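Local coordinates for bromodomain protein, putative (Plasmodium falciparum 3D7, PDB 4PY6) that probably recognises acetylated lysine, as other bromodomains do, through the bromodomain of a larger malaria-parasite protein, at residues A[84-89]-A[138-143]; A[25-30]-A[77-82]. One frame throughout, in Å; residues are numbered along the deposited sequence.

Contact 1 (A[84-89]-A[138-143]). With EDO (1,2-ethanediol), chain F.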
ATOM      1  N   TYR A  84      15.418   4.689  18.909  1.00 21.38           N
ATOM      2  CA  TYR A  84      15.626   5.673  17.848  1.00 20.86           C
ATOM      3  C   TYR A  84      15.943   7.052  18.422  1.00 25.05           C
ATOM      4  O   TYR A  84      15.209   7.557  19.277  1.00 24.57           O
ATOM      5  CB  TYR A  84      14.416   5.739  16.899  1.00 21.40           C
ATOM      6  CG  TYR A  84      13.981   4.396  16.351  1.00 22.86           C
ATOM      7  CD1 TYR A  84      14.815   3.658  15.514  1.00 24.86           C
ATOM      8  CD2 TYR A  84      12.727   3.874  16.646  1.00 23.37           C
ATOM      9  CE1 TYR A  84      14.415   2.428  14.997  1.00 25.44           C
ATOM     10  CE2 TYR A  84      12.313   2.648  16.127  1.00 24.04           C
ATOM     11  CZ  TYR A  84      13.164   1.926  15.307  1.00 31.33           C
ATOM     12  OH  TYR A  84      12.773   0.714  14.797  1.00 32.37           O
ATOM     13  N   LYS A  85      17.056   7.642  17.963  1.00 22.44           N
ATOM     14  CA  LYS A  85      17.516   8.964  18.388  1.00 23.35           C
ATOM     15  C   LYS A  85      16.970  10.046  17.467  1.00 27.36           C
ATOM     16  O   LYS A  85      16.842  11.201  17.874  1.00 27.54           O
ATOM     17  CB  LYS A  85      19.054   9.009  18.453  1.00 26.88           C
ATOM     18  CG  LYS A  85      19.621   8.868  19.867  1.00 41.41           C
ATOM     19  CD  LYS A  85      19.494   7.449  20.437  1.00 49.78           C
ATOM     20  CE  LYS A  85      19.529   7.453  21.943  1.00 60.87           C
ATOM     21  NZ  LYS A  85      18.729   6.338  22.512  1.00 69.10           N
ATOM     22  N   GLU A  86      16.633   9.656  16.230  1.00 23.59           N
ATOM     23  CA  GLU A  86      16.068  10.511  15.191  1.00 23.26           C
ATOM     24  C   GLU A  86      14.903   9.769  14.520  1.00 25.64           C
ATOM     25  O   GLU A  86      14.975   8.544  14.398  1.00 24.43           O
ATOM     26  CB  GLU A  86      17.137  10.859  14.136  1.00 25.26           C
ATOM     27  CG  GLU A  86      18.107  11.945  14.565  1.00 37.80           C
ATOM     28  CD  GLU A  86      18.934  12.531  13.438  1.00 60.41           C
ATOM     29  OE1 GLU A  86      19.882  11.855  12.977  1.00 57.03           O
ATOM     30  OE2 GLU A  86      18.643  13.676  13.025  1.00 54.18           O
ATOM     31  N   PRO A  87      13.848  10.474  14.036  1.00 22.21           N
ATOM     32  CA  PRO A  87      12.742   9.770  13.350  1.00 21.40           C
ATOM     33  C   PRO A  87      13.156   8.984  12.101  1.00 24.75           C
ATOM     34  O   PRO A  87      12.491   8.011  11.761  1.00 23.79           O
ATOM     35  CB  PRO A  87      11.772  10.897  12.990  1.00 23.51           C
ATOM     36  CG  PRO A  87      12.121  12.026  13.897  1.00 28.46           C
ATOM     37  CD  PRO A  87      13.595  11.928  14.099  1.00 24.36           C
ATOM     38  N   ILE A  88      14.257   9.399  11.435  1.00 21.74           N
ATOM     39  CA  ILE A  88      14.815   8.758  10.235  1.00 21.38           C
ATOM     40  C   ILE A  88      15.324   7.328  10.507  1.00 24.76           C
ATOM     41  O   ILE A  88      15.362   6.512   9.584  1.00 24.35           O
ATOM     42  CB  ILE A  88      15.898   9.663   9.573  1.00 25.24           C
ATOM     43  CG1 ILE A  88      16.079   9.360   8.068  1.00 25.75           C
ATOM     44  CG2 ILE A  88      17.235   9.608  10.327  1.00 26.42           C
ATOM     45  CD1 ILE A  88      15.027   9.970   7.135  1.00 32.18           C
ATOM     46  N   ASP A  89      15.728   7.039  11.765  1.00 21.06           N
ATOM     47  CA  ASP A  89      16.211   5.723  12.190  1.00 20.51           C
ATOM     48  C   ASP A  89      15.072   4.696  12.117  1.00 23.52           C
ATOM     49  O   ASP A  89      15.324   3.528  11.824  1.00 23.56           O
ATOM     50  CB  ASP A  89      16.821   5.790  13.602  1.00 22.60           C
ATOM     51  CG  ASP A  89      18.012   6.723  13.761  1.00 33.28           C
ATOM     52  OD1 ASP A  89      18.805   6.849  12.799  1.00 34.14           O
ATOM     53  OD2 ASP A  89      18.179   7.285  14.863  1.00 40.14           O
ATOM     54  N   ASN A 138       8.421  18.869  12.745  1.00 26.33           N
ATOM     55  CA  ASN A 138       7.954  19.937  13.633  1.00 27.01           C
ATOM     56  C   ASN A 138       7.947  19.504  15.103  1.00 31.06           C
ATOM     57  O   ASN A 138       8.200  20.334  15.976  1.00 31.53           O
ATOM     58  CB  ASN A 138       6.571  20.436  13.209  1.00 27.01           C
ATOM     59  CG  ASN A 138       6.156  21.722  13.881  1.00 47.84           C
ATOM     60  OD1 ASN A 138       6.705  22.797  13.621  1.00 41.47           O
ATOM     61  ND2 ASN A 138       5.172  21.642  14.762  1.00 39.44           N
ATOM     62  N   ASN A 139       7.658  18.213  15.372  1.00 26.85           N
ATOM     63  CA  ASN A 139       7.635  17.658  16.729  1.00 26.63           C
ATOM     64  C   ASN A 139       8.992  17.085  17.183  1.00 30.66           C
ATOM     65  O   ASN A 139       9.099  16.557  18.293  1.00 29.95           O
ATOM     66  CB  ASN A 139       6.497  16.650  16.896  1.00 26.19           C
ATOM     67  CG  ASN A 139       5.150  17.306  17.032  1.00 46.36           C
ATOM     68  OD1 ASN A 139       4.787  17.815  18.097  1.00 42.40           O
ATOM     69  ND2 ASN A 139       4.382  17.313  15.958  1.00 37.62           N
ATOM     70  N   PHE A 140      10.029  17.220  16.339  1.00 28.00           N
ATOM     71  CA  PHE A 140      11.375  16.753  16.647  1.00 28.16           C
ATOM     72  C   PHE A 140      12.347  17.927  16.757  1.00 35.58           C
ATOM     73  O   PHE A 140      12.489  18.712  15.815  1.00 35.46           O
ATOM     74  CB  PHE A 140      11.857  15.700  15.627  1.00 28.79           C
ATOM     75  CG  PHE A 140      13.294  15.262  15.808  1.00 30.21           C
ATOM     76  CD1 PHE A 140      13.664  14.453  16.878  1.00 32.94           C
ATOM     77  CD2 PHE A 140      14.278  15.659  14.909  1.00 32.61           C
ATOM     78  CE1 PHE A 140      14.995  14.062  17.053  1.00 34.10           C
ATOM     79  CE2 PHE A 140      15.607  15.261  15.082  1.00 35.67           C
ATOM     80  CZ  PHE A 140      15.957  14.469  16.153  1.00 33.56           C
ATOM     81  N   CYS A 141      13.003  18.041  17.920  1.00 34.96           N
ATOM     82  CA  CYS A 141      13.979  19.085  18.206  1.00 37.31           C
ATOM     83  C   CYS A 141      15.394  18.504  18.113  1.00 42.45           C
ATOM     84  O   CYS A 141      15.881  17.872  19.055  1.00 41.98           O
ATOM     85  CB  CYS A 141      13.708  19.731  19.564  1.00 38.98           C
ATOM     86  SG  CYS A 141      14.864  21.056  20.004  1.00 45.02           S
ATOM     87  N   ASP A 142      16.028  18.698  16.944  1.00 40.24           N
ATOM     88  CA  ASP A 142      17.382  18.229  16.626  1.00 40.79           C
ATOM     89  C   ASP A 142      18.468  18.933  17.445  1.00 46.81           C
ATOM     90  O   ASP A 142      19.525  18.349  17.688  1.00 46.75           O
ATOM     91  CB  ASP A 142      17.666  18.356  15.117  1.00 42.76           C
ATOM     92  CG  ASP A 142      17.139  19.630  14.486  1.00 53.56           C
ATOM     93  OD1 ASP A 142      15.914  19.707  14.240  1.00 53.28           O
ATOM     94  OD2 ASP A 142      17.950  20.545  14.228  1.00 60.87           O
ATOM     95  N   LEU A 143      18.193  20.177  17.883  1.00 44.81           N
ATOM     96  CA  LEU A 143      19.112  21.002  18.675  1.00 46.58           C
ATOM     97  C   LEU A 143      19.144  20.602  20.163  1.00 50.94           C
ATOM     98  O   LEU A 143      20.039  21.038  20.892  1.00 52.08           O
ATOM     99  CB  LEU A 143      18.793  22.508  18.509  1.00 47.99           C
ATOM    100  CG  LEU A 143      18.478  23.045  17.094  1.00 52.72           C
ATOM    101  CD1 LEU A 143      18.163  24.522  17.134  1.00 54.42           C
ATOM    102  CD2 LEU A 143      19.623  22.812  16.122  1.00 55.86           C
TER
HETATM  103  C1  EDO F1402      13.564  16.042  20.684  1.00 53.30           C
HETATM  104  O1  EDO F1402      12.217  16.387  20.409  1.00 53.40           O
HETATM  105  C2  EDO F1402      13.654  14.542  21.035  1.00 53.38           C
HETATM  106  O2  EDO F1402      15.015  14.168  21.164  1.00 53.62           O
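F140 lays the face of its phenyl ring over P87, where the 84-86 turn runs into helix 87-104, in a CH-pi contact. CD of the proline stands 3.6 Å from the ring centroid, only 7° off the ring normal, so that the CD methylene sits over the middle of the ring. CG of P87 reaches the root of the ring, 3.9 Å from F140 CG. Proline suits this place through its compact, rigid hydrocarbon ring. With CG anti to the backbone N (chi1 175°), the F140 ring swings off the chain that leaves helix 112-138 and reaches across to the turn. Its opposite face has the backbone N of D142 above it, displaced toward the rim.

The far end of the ring meets E86 obliquely, E86 CG lying 3.7 Å from F140 CZ, with the carboxylate plane turned 36° from the ring. Here the CG methylene of the exposed E86 packs on the ring, with OE2 still near F140 CE2. K85 contributes its carbonyl, O approaching F140 CE1 to 3.5 Å. D89 braces the turn: its OD2 accepts the backbone N-H of E86 (N to OD2 3.1 Å), from above the carboxylate plane, and more weakly that of K85. An ethanediol, probably from the crystallisation liquor, takes a hydrogen bond from C141 N to its O1 (3.1 Å).

W23 meets F140 edge-to-face and also touches P87. The arrangement is a proline-aromatic CH-pi contact between the turn joining helix 72-81 to helix 87-104 and the tail that follows the last helix of the bromodomain bundle.

Contact 2 (A[25-30]-A[77-82])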
ATOM      1  N   LYS A  25       5.117   9.055  19.001  1.00 22.25           N
ATOM      2  CA  LYS A  25       3.678   8.769  19.016  1.00 22.74           C
ATOM      3  C   LYS A  25       3.070   8.827  17.608  1.00 26.73           C
ATOM      4  O   LYS A  25       2.172   8.039  17.304  1.00 26.45           O
ATOM      5  CB  LYS A  25       2.937   9.740  19.950  1.00 26.19           C
ATOM      6  CG  LYS A  25       3.051   9.391  21.426  1.00 39.91           C
ATOM      7  CD  LYS A  25       2.376  10.436  22.299  1.00 49.24           C
ATOM      8  CE  LYS A  25       2.480  10.103  23.765  1.00 59.94           C
ATOM      9  NZ  LYS A  25       1.944  11.196  24.617  1.00 70.20           N
ATOM     10  N   ILE A  26       3.550   9.772  16.760  1.00 23.31           N
ATOM     11  CA  ILE A  26       3.102   9.946  15.371  1.00 23.03           C
ATOM     12  C   ILE A  26       3.519   8.721  14.541  1.00 26.06           C
ATOM     13  O   ILE A  26       2.710   8.207  13.769  1.00 26.13           O
ATOM     14  CB  ILE A  26       3.583  11.298  14.744  1.00 26.21           C
ATOM     15  CG1 ILE A  26       3.081  12.512  15.562  1.00 27.28           C
ATOM     16  CG2 ILE A  26       3.149  11.427  13.267  1.00 27.04           C
ATOM     17  CD1 ILE A  26       3.963  13.775  15.472  1.00 34.05           C
ATOM     18  N   LEU A  27       4.760   8.233  14.734  1.00 21.59           N
ATOM     19  CA  LEU A  27       5.271   7.052  14.024  1.00 20.66           C
ATOM     20  C   LEU A  27       4.514   5.794  14.430  1.00 24.96           C
ATOM     21  O   LEU A  27       4.222   4.956  13.577  1.00 24.90           O
ATOM     22  CB  LEU A  27       6.780   6.851  14.262  1.00 19.95           C
ATOM     23  CG  LEU A  27       7.712   8.021  13.953  1.00 24.27           C
ATOM     24  CD1 LEU A  27       9.118   7.710  14.378  1.00 24.24           C
ATOM     25  CD2 LEU A  27       7.675   8.404  12.494  1.00 25.91           C
ATOM     26  N   ARG A  28       4.176   5.682  15.726  1.00 21.63           N
ATOM     27  CA  ARG A  28       3.458   4.551  16.305  1.00 21.71           C
ATOM     28  C   ARG A  28       1.999   4.464  15.856  1.00 26.15           C
ATOM     29  O   ARG A  28       1.581   3.405  15.395  1.00 26.03           O
ATOM     30  CB  ARG A  28       3.565   4.590  17.842  1.00 21.71           C
ATOM     31  CG  ARG A  28       2.888   3.426  18.571  1.00 29.18           C
ATOM     32  CD  ARG A  28       2.791   3.675  20.066  1.00 36.80           C
ATOM     33  NE  ARG A  28       1.891   4.786  20.388  1.00 43.12           N
ATOM     34  CZ  ARG A  28       1.716   5.284  21.607  1.00 58.72           C
ATOM     35  NH1 ARG A  28       2.376   4.776  22.642  1.00 47.62           N
ATOM     36  NH2 ARG A  28       0.881   6.295  21.804  1.00 45.76           N
ATOM     37  N   ASP A  29       1.232   5.558  16.008  1.00 23.21           N
ATOM     38  CA  ASP A  29      -0.205   5.593  15.717  1.00 24.04           C
ATOM     39  C   ASP A  29      -0.624   5.994  14.303  1.00 27.94           C
ATOM     40  O   ASP A  29      -1.668   5.534  13.836  1.00 28.37           O
ATOM     41  CB  ASP A  29      -0.940   6.454  16.762  1.00 26.75           C
ATOM     42  CG  ASP A  29      -0.671   6.059  18.204  1.00 36.09           C
ATOM     43  OD1 ASP A  29      -0.841   4.863  18.538  1.00 36.82           O
ATOM     44  OD2 ASP A  29      -0.312   6.949  19.004  1.00 41.23           O
ATOM     45  N   ASN A  30       0.149   6.865  13.637  1.00 23.86           N
ATOM     46  CA  ASN A  30      -0.208   7.357  12.304  1.00 23.92           C
ATOM     47  C   ASN A  30       0.542   6.700  11.137  1.00 26.76           C
ATOM     48  O   ASN A  30       0.108   6.830   9.987  1.00 26.79           O
ATOM     49  CB  ASN A  30      -0.132   8.887  12.250  1.00 24.83           C
ATOM     50  CG  ASN A  30      -0.923   9.579  13.338  1.00 47.15           C
ATOM     51  OD1 ASN A  30      -0.384   9.975  14.374  1.00 41.10           O
ATOM     52  ND2 ASN A  30      -2.222   9.725  13.137  1.00 41.07           N
ATOM     53  N   ARG A  77       8.838  -2.408  19.585  1.00 24.25           N
ATOM     54  CA  ARG A  77       9.642  -2.524  20.798  0.50 24.78           C
ATOM     55  C   ARG A  77      10.642  -1.364  20.896  1.00 28.20           C
ATOM     56  O   ARG A  77      10.755  -0.753  21.958  1.00 28.21           O
ATOM     57  CB  ARG A  77      10.372  -3.877  20.813  0.50 25.56           C
ATOM     58  CG  ARG A  77      10.477  -4.516  22.187  0.50 36.85           C
ATOM     59  CD  ARG A  77      10.904  -5.969  22.091  0.50 46.00           C
ATOM     60  NE  ARG A  77       9.775  -6.859  21.808  0.50 52.58           N
ATOM     61  CZ  ARG A  77       9.835  -7.925  21.017  0.50 65.05           C
ATOM     62  NH1 ARG A  77      10.968  -8.246  20.404  0.50 51.73           N
ATOM     63  NH2 ARG A  77       8.758  -8.676  20.825  0.50 51.15           N
ATOM     64  N   ASN A  78      11.360  -1.062  19.783  1.00 24.06           N
ATOM     65  CA  ASN A  78      12.360   0.010  19.683  1.00 23.52           C
ATOM     66  C   ASN A  78      11.756   1.399  19.893  1.00 27.38           C
ATOM     67  O   ASN A  78      12.368   2.240  20.555  1.00 27.63           O
ATOM     68  CB  ASN A  78      13.096  -0.056  18.338  1.00 23.03           C
ATOM     69  CG  ASN A  78      14.060  -1.212  18.166  1.00 44.30           C
ATOM     70  OD1 ASN A  78      14.391  -1.949  19.104  1.00 42.62           O
ATOM     71  ND2 ASN A  78      14.536  -1.395  16.945  1.00 33.07           N
ATOM     72  N   LEU A  79      10.551   1.628  19.338  1.00 23.23           N
ATOM     73  CA  LEU A  79       9.790   2.875  19.442  1.00 22.93           C
ATOM     74  C   LEU A  79       9.312   3.092  20.889  1.00 27.52           C
ATOM     75  O   LEU A  79       9.246   4.233  21.352  1.00 27.34           O
ATOM     76  CB  LEU A  79       8.591   2.794  18.482  1.00 22.69           C
ATOM     77  CG  LEU A  79       8.111   4.052  17.753  1.00 27.27           C
ATOM     78  CD1 LEU A  79       9.250   4.801  17.060  1.00 27.03           C
ATOM     79  CD2 LEU A  79       7.083   3.684  16.710  1.00 29.47           C
ATOM     80  N   SER A  80       9.009   1.987  21.599  1.00 24.39           N
ATOM     81  CA  SER A  80       8.561   1.971  22.993  1.00 25.14           C
ATOM     82  C   SER A  80       9.727   2.199  23.968  1.00 28.92           C
ATOM     83  O   SER A  80       9.558   2.901  24.965  1.00 29.32           O
ATOM     84  CB  SER A  80       7.866   0.647  23.301  1.00 29.63           C
ATOM     85  OG  SER A  80       7.440   0.553  24.650  1.00 40.92           O
ATOM     86  N   ASP A  81      10.900   1.603  23.678  1.00 24.69           N
ATOM     87  CA  ASP A  81      12.100   1.690  24.517  1.00 24.96           C
ATOM     88  C   ASP A  81      12.941   2.954  24.320  1.00 28.15           C
ATOM     89  O   ASP A  81      13.810   3.242  25.146  1.00 28.96           O
ATOM     90  CB  ASP A  81      12.970   0.429  24.348  1.00 26.84           C
ATOM     91  CG  ASP A  81      12.301  -0.865  24.771  1.00 36.82           C
ATOM     92  OD1 ASP A  81      11.499  -0.836  25.733  1.00 38.18           O
ATOM     93  OD2 ASP A  81      12.592  -1.911  24.155  1.00 42.67           O
ATOM     94  N   GLY A  82      12.680   3.687  23.241  1.00 23.08           N
ATOM     95  CA  GLY A  82      13.408   4.904  22.903  1.00 22.67           C
ATOM     96  C   GLY A  82      14.761   4.622  22.283  1.00 26.54           C
ATOM     97  O   GLY A  82      15.733   5.324  22.569  1.00 27.06           O
TER
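R28 carries the flat group of this contact, and its guanidinium is turned away from helix 72-81: D29 OD2 lies at its edge, in plane, taking a hydrogen bond from R28 NH2 at 3.1 Å through the syn lone pair. Weaker bonds run from R28 NE to both carboxylate oxygens, making a salt bridge between neighbours on one helix. A bend at chi3 (67°) folds the long chain back to its partner and leaves only the base of the arginine facing L79, with R28 CB 3.8 Å from L79 CD2. The same methyl sits 3.7 Å from the backbone N of R28, pressed close against the helix itself.

L79 makes both halves of the contact, and its two branches divide the work. While CD2 rests on the R28 backbone, CD1 meets CD1 of L27 at 4.0 Å, the two leucine side chains crossing at about a right angle. Leucine suits the place because its two methyls can meet two neighbours at once, and both leucines are buried. F90 of helix 87-104 touches both leucines, and W129 and I136 of helix 112-138 also pack on L27. This is core packing of the left-handed four-helix bundle that defines the bromodomain fold.

How the contacts relate
The contacts adjoin, their centres about 12 Å apart, and belong to one end of the bundle. Contact 2 is the inner layer, its centre about 11 Å from the chain centre, while that of contact 1 lies farther out, about 17 Å. Y84 is one bridge: its CD2 packs 3.6 Å from L79 CD1, and its hydroxyl bonds weakly to N78 ND2. N139 is another, its ND2 3.6 Å from I26 CD1. None of the four segments lines the pocket of the bound dihydropteridinone ligand, formed by F42, Y43, V48, D51, N53, I54, I58, F104, N105 and I114. As in other bromodomains, that pocket lies at the opposite end of the bundle.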